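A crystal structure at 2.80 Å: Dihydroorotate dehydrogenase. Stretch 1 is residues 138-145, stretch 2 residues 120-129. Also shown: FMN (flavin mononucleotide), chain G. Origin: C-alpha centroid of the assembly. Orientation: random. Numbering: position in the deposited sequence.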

# COMPACT_ATOMS: atom_id res chain seq x y z
N VAL A 138 3.72 13.10 -4.88
CA VAL A 138 5.08 12.61 -5.12
C VAL A 138 5.79 12.53 -3.77
O VAL A 138 5.88 13.53 -3.05
CB VAL A 138 5.85 13.52 -6.09
CG1 VAL A 138 7.29 13.05 -6.21
CG2 VAL A 138 5.17 13.54 -7.45
N ASN A 139 6.29 11.34 -3.43
CA ASN A 139 6.91 11.11 -2.14
C ASN A 139 8.22 10.34 -2.31
O ASN A 139 8.38 9.56 -3.24
CB ASN A 139 5.98 10.32 -1.20
CG ASN A 139 6.14 8.81 -1.34
OD1 ASN A 139 6.92 8.19 -0.62
ND2 ASN A 139 5.39 8.22 -2.27
N ARG A 140 9.14 10.59 -1.38
CA ARG A 140 10.41 9.87 -1.29
C ARG A 140 10.75 9.67 0.19
O ARG A 140 11.81 10.06 0.67
CB ARG A 140 11.52 10.60 -2.04
CG ARG A 140 11.64 12.08 -1.71
CD ARG A 140 12.92 12.67 -2.27
NE ARG A 140 13.06 14.09 -1.97
CZ ARG A 140 12.76 15.07 -2.81
NH1 ARG A 140 12.29 14.79 -4.02
NH2 ARG A 140 12.92 16.33 -2.45
N CYS A 141 9.82 9.05 0.92
CA CYS A 141 9.98 8.91 2.37
C CYS A 141 11.20 8.05 2.71
O CYS A 141 12.04 8.45 3.52
CB CYS A 141 8.71 8.31 2.98
SG CYS A 141 7.22 9.30 2.71
N GLY A 142 11.29 6.87 2.11
CA GLY A 142 12.43 6.01 2.34
C GLY A 142 12.31 5.12 3.56
O GLY A 142 13.30 4.90 4.27
N PHE A 143 11.10 4.61 3.81
CA PHE A 143 10.83 3.65 4.88
C PHE A 143 11.22 4.23 6.25
O PHE A 143 12.22 3.87 6.86
CB PHE A 143 11.55 2.32 4.64
CG PHE A 143 11.03 1.55 3.45
CD1 PHE A 143 11.74 0.47 2.95
CD2 PHE A 143 9.83 1.90 2.85
CE1 PHE A 143 11.27 -0.24 1.86
CE2 PHE A 143 9.36 1.19 1.76
CZ PHE A 143 10.08 0.12 1.27
N ASN A 144 10.38 5.16 6.71
CA ASN A 144 10.51 5.71 8.05
C ASN A 144 9.59 4.92 8.97
O ASN A 144 8.36 5.05 8.90
CB ASN A 144 10.18 7.21 8.07
CG ASN A 144 8.86 7.52 7.38
OD1 ASN A 144 8.54 6.96 6.34
ND2 ASN A 144 8.09 8.43 7.97
N SER A 145 10.18 4.09 9.83
CA SER A 145 9.41 3.19 10.67
C SER A 145 9.95 3.23 12.10
O SER A 145 11.08 3.64 12.34
CB SER A 145 9.45 1.75 10.14
OG SER A 145 8.56 0.91 10.86
N1 FMN G . 3.81 1.43 -0.20
C2 FMN G . 4.42 0.45 0.55
O2 FMN G . 4.38 -0.72 0.18
N3 FMN G . 5.08 0.78 1.72
C4 FMN G . 5.13 2.09 2.14
O4 FMN G . 5.72 2.39 3.18
C4A FMN G . 4.51 3.08 1.38
N5 FMN G . 4.56 4.40 1.79
C5A FMN G . 3.95 5.38 1.05
C6 FMN G . 4.00 6.70 1.47
C7 FMN G . 3.38 7.70 0.72
C7M FMN G . 3.44 9.13 1.18
C8 FMN G . 2.71 7.37 -0.46
C8M FMN G . 2.05 8.44 -1.27
C9 FMN G . 2.67 6.05 -0.88
C9A FMN G . 3.28 5.05 -0.13
N10 FMN G . 3.23 3.73 -0.54
C10 FMN G . 3.85 2.75 0.21
C1' FMN G . 2.53 3.34 -1.81
C2' FMN G . 1.05 3.07 -1.54
O2' FMN G . 0.92 2.10 -0.52
C3' FMN G . 0.36 2.55 -2.79
O3' FMN G . 1.08 1.46 -3.31
C4' FMN G . 0.22 3.63 -3.86
O4' FMN G . 0.26 4.92 -3.29
C5' FMN G . -1.10 3.44 -4.58
O5' FMN G . -1.40 4.54 -5.39
P FMN G . -2.68 5.45 -5.03
O1P FMN G . -2.81 6.51 -6.08
O2P FMN G . -3.92 4.60 -4.96
O3P FMN G . -2.43 6.11 -3.69
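Stretch 2 120-129: QLGNARPRIF

Stretch 2 runs antiparallel to stretch 1, so that its first residue meets Ser145 and its last meets Val138; much of the path is loop, and Ile128 and Phe129 lie in a strand. Gln120, extended at phi/psi -128/145, opens the contact with a backbone pair to Ser145: Gln120 N donates to Ser145 O at 2.9 Å, while the return bond from Ser145 N to Gln120 O is weak at 3.4 Å. Its side chain, t at chi1 and chi2, points toward stretch 1 and carries Gln120 NE2 to within 2.5 Å of Phe143 O, a short hydrogen bond. Leu121 turns its side chain away, although Leu121 O lies 3.3 Å from Asn144 CB.

Gly122 adopts phi/psi 96/-173, a conformation that calls for glycine, and Gly122 CA passes 3.7 Å from Cys141 O. Asn123 then fastens the loop twice: Asn123 N donates to Cys141 O at 2.8 Å, and Asn123 ND2 to Arg140 O at 3.2 Å. From here the chain swings outward. Ala124 and Arg125 direct their side chains away and make no contact with stretch 1, and a cis peptide bond leads into Pro126, where Pro126 O is 3.7 Å from Arg140 NH2.

Arg127 brings the backbone back, Arg127 O accepting a hydrogen bond from Arg140 N at 2.9 Å and a CA-H...O contact from Asn139 CA at 3.3 Å. Its side chain reaches back along the loop, where Arg127 NH2 donates to Leu121 O (3.1 Å) and Asn123 O (2.6 Å), bracing the curve; Asn144 CG lies over one face of the guanidinium.

Ile128 forms a non-hydrogen-bonded bridge with Asn139 (Ile128 CA to Asn139 CA, 4.4 Å), and Ile128 CG1 packs 3.9 Å from Cys141 SG. Phe129 pairs with Val138 through Phe129 N to Val138 O (2.9 Å) and Val138 N to Phe129 O (3.0 Å). Its ring approaches Arg140, with Phe129 CZ 3.4 Å from Arg140 NH2.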

# COMPACT_ATOMS: atom_id res chain seq x y z
N GLN A 120 13.97 3.40 12.04
CA GLN A 120 14.66 4.05 10.94
C GLN A 120 14.13 5.47 10.76
O GLN A 120 12.94 5.73 10.96
CB GLN A 120 14.47 3.25 9.64
CG GLN A 120 15.51 3.54 8.57
CD GLN A 120 15.43 2.58 7.41
OE1 GLN A 120 16.44 2.01 6.99
NE2 GLN A 120 14.23 2.37 6.89
N LEU A 121 15.03 6.38 10.39
CA LEU A 121 14.64 7.77 10.22
C LEU A 121 14.06 8.04 8.84
O LEU A 121 13.06 8.75 8.71
CB LEU A 121 15.84 8.69 10.48
CG LEU A 121 16.38 8.72 11.92
CD1 LEU A 121 17.67 9.53 11.98
CD2 LEU A 121 15.34 9.29 12.86
N GLY A 122 14.67 7.48 7.80
CA GLY A 122 14.24 7.70 6.44
C GLY A 122 15.04 8.80 5.77
O GLY A 122 16.02 9.32 6.30
N ASN A 123 14.59 9.15 4.57
CA ASN A 123 15.26 10.18 3.79
C ASN A 123 14.98 11.56 4.37
O ASN A 123 14.06 11.76 5.17
CB ASN A 123 14.82 10.12 2.33
CG ASN A 123 15.28 8.85 1.63
OD1 ASN A 123 16.37 8.33 1.90
ND2 ASN A 123 14.45 8.33 0.73
N ALA A 124 15.78 12.53 3.94
CA ALA A 124 15.68 13.88 4.46
C ALA A 124 14.37 14.54 4.03
O ALA A 124 13.83 14.25 2.96
CB ALA A 124 16.87 14.73 4.00
N ARG A 125 13.87 15.45 4.89
CA ARG A 125 12.64 16.21 4.69
C ARG A 125 12.95 17.58 4.10
O ARG A 125 14.01 18.15 4.37
CB ARG A 125 11.89 16.37 6.02
CG ARG A 125 11.53 15.05 6.69
CD ARG A 125 10.80 15.27 8.00
NE ARG A 125 9.51 15.92 7.81
CZ ARG A 125 8.65 16.18 8.80
NH1 ARG A 125 8.95 15.85 10.04
NH2 ARG A 125 7.50 16.78 8.53
N PRO A 126 12.05 18.15 3.29
CA PRO A 126 10.74 17.61 2.90
C PRO A 126 10.82 16.45 1.91
O PRO A 126 11.63 16.48 0.98
CB PRO A 126 10.05 18.82 2.25
CG PRO A 126 11.17 19.63 1.71
CD PRO A 126 12.29 19.48 2.70
N ARG A 127 9.99 15.43 2.13
CA ARG A 127 9.98 14.24 1.30
C ARG A 127 8.58 13.90 0.80
O ARG A 127 8.37 12.79 0.28
CB ARG A 127 10.57 13.05 2.06
CG ARG A 127 9.93 12.81 3.42
CD ARG A 127 10.83 11.97 4.32
NE ARG A 127 10.22 11.74 5.62
CZ ARG A 127 10.84 11.15 6.64
NH1 ARG A 127 10.20 10.98 7.79
NH2 ARG A 127 12.09 10.73 6.51
N ILE A 128 7.62 14.81 0.94
CA ILE A 128 6.25 14.61 0.46
C ILE A 128 5.78 15.91 -0.18
O ILE A 128 5.92 16.98 0.41
CB ILE A 128 5.30 14.20 1.61
CG1 ILE A 128 5.64 12.80 2.12
CG2 ILE A 128 3.86 14.26 1.14
CD1 ILE A 128 4.74 12.33 3.24
N PHE A 129 5.22 15.80 -1.39
CA PHE A 129 4.80 16.97 -2.14
C PHE A 129 3.44 16.70 -2.79
O PHE A 129 3.24 15.64 -3.38
CB PHE A 129 5.83 17.34 -3.21
CG PHE A 129 7.23 17.43 -2.69
CD1 PHE A 129 7.70 18.62 -2.14
CD2 PHE A 129 8.09 16.34 -2.74
CE1 PHE A 129 8.99 18.71 -1.65
CE2 PHE A 129 9.38 16.43 -2.26
CZ PHE A 129 9.83 17.61 -1.71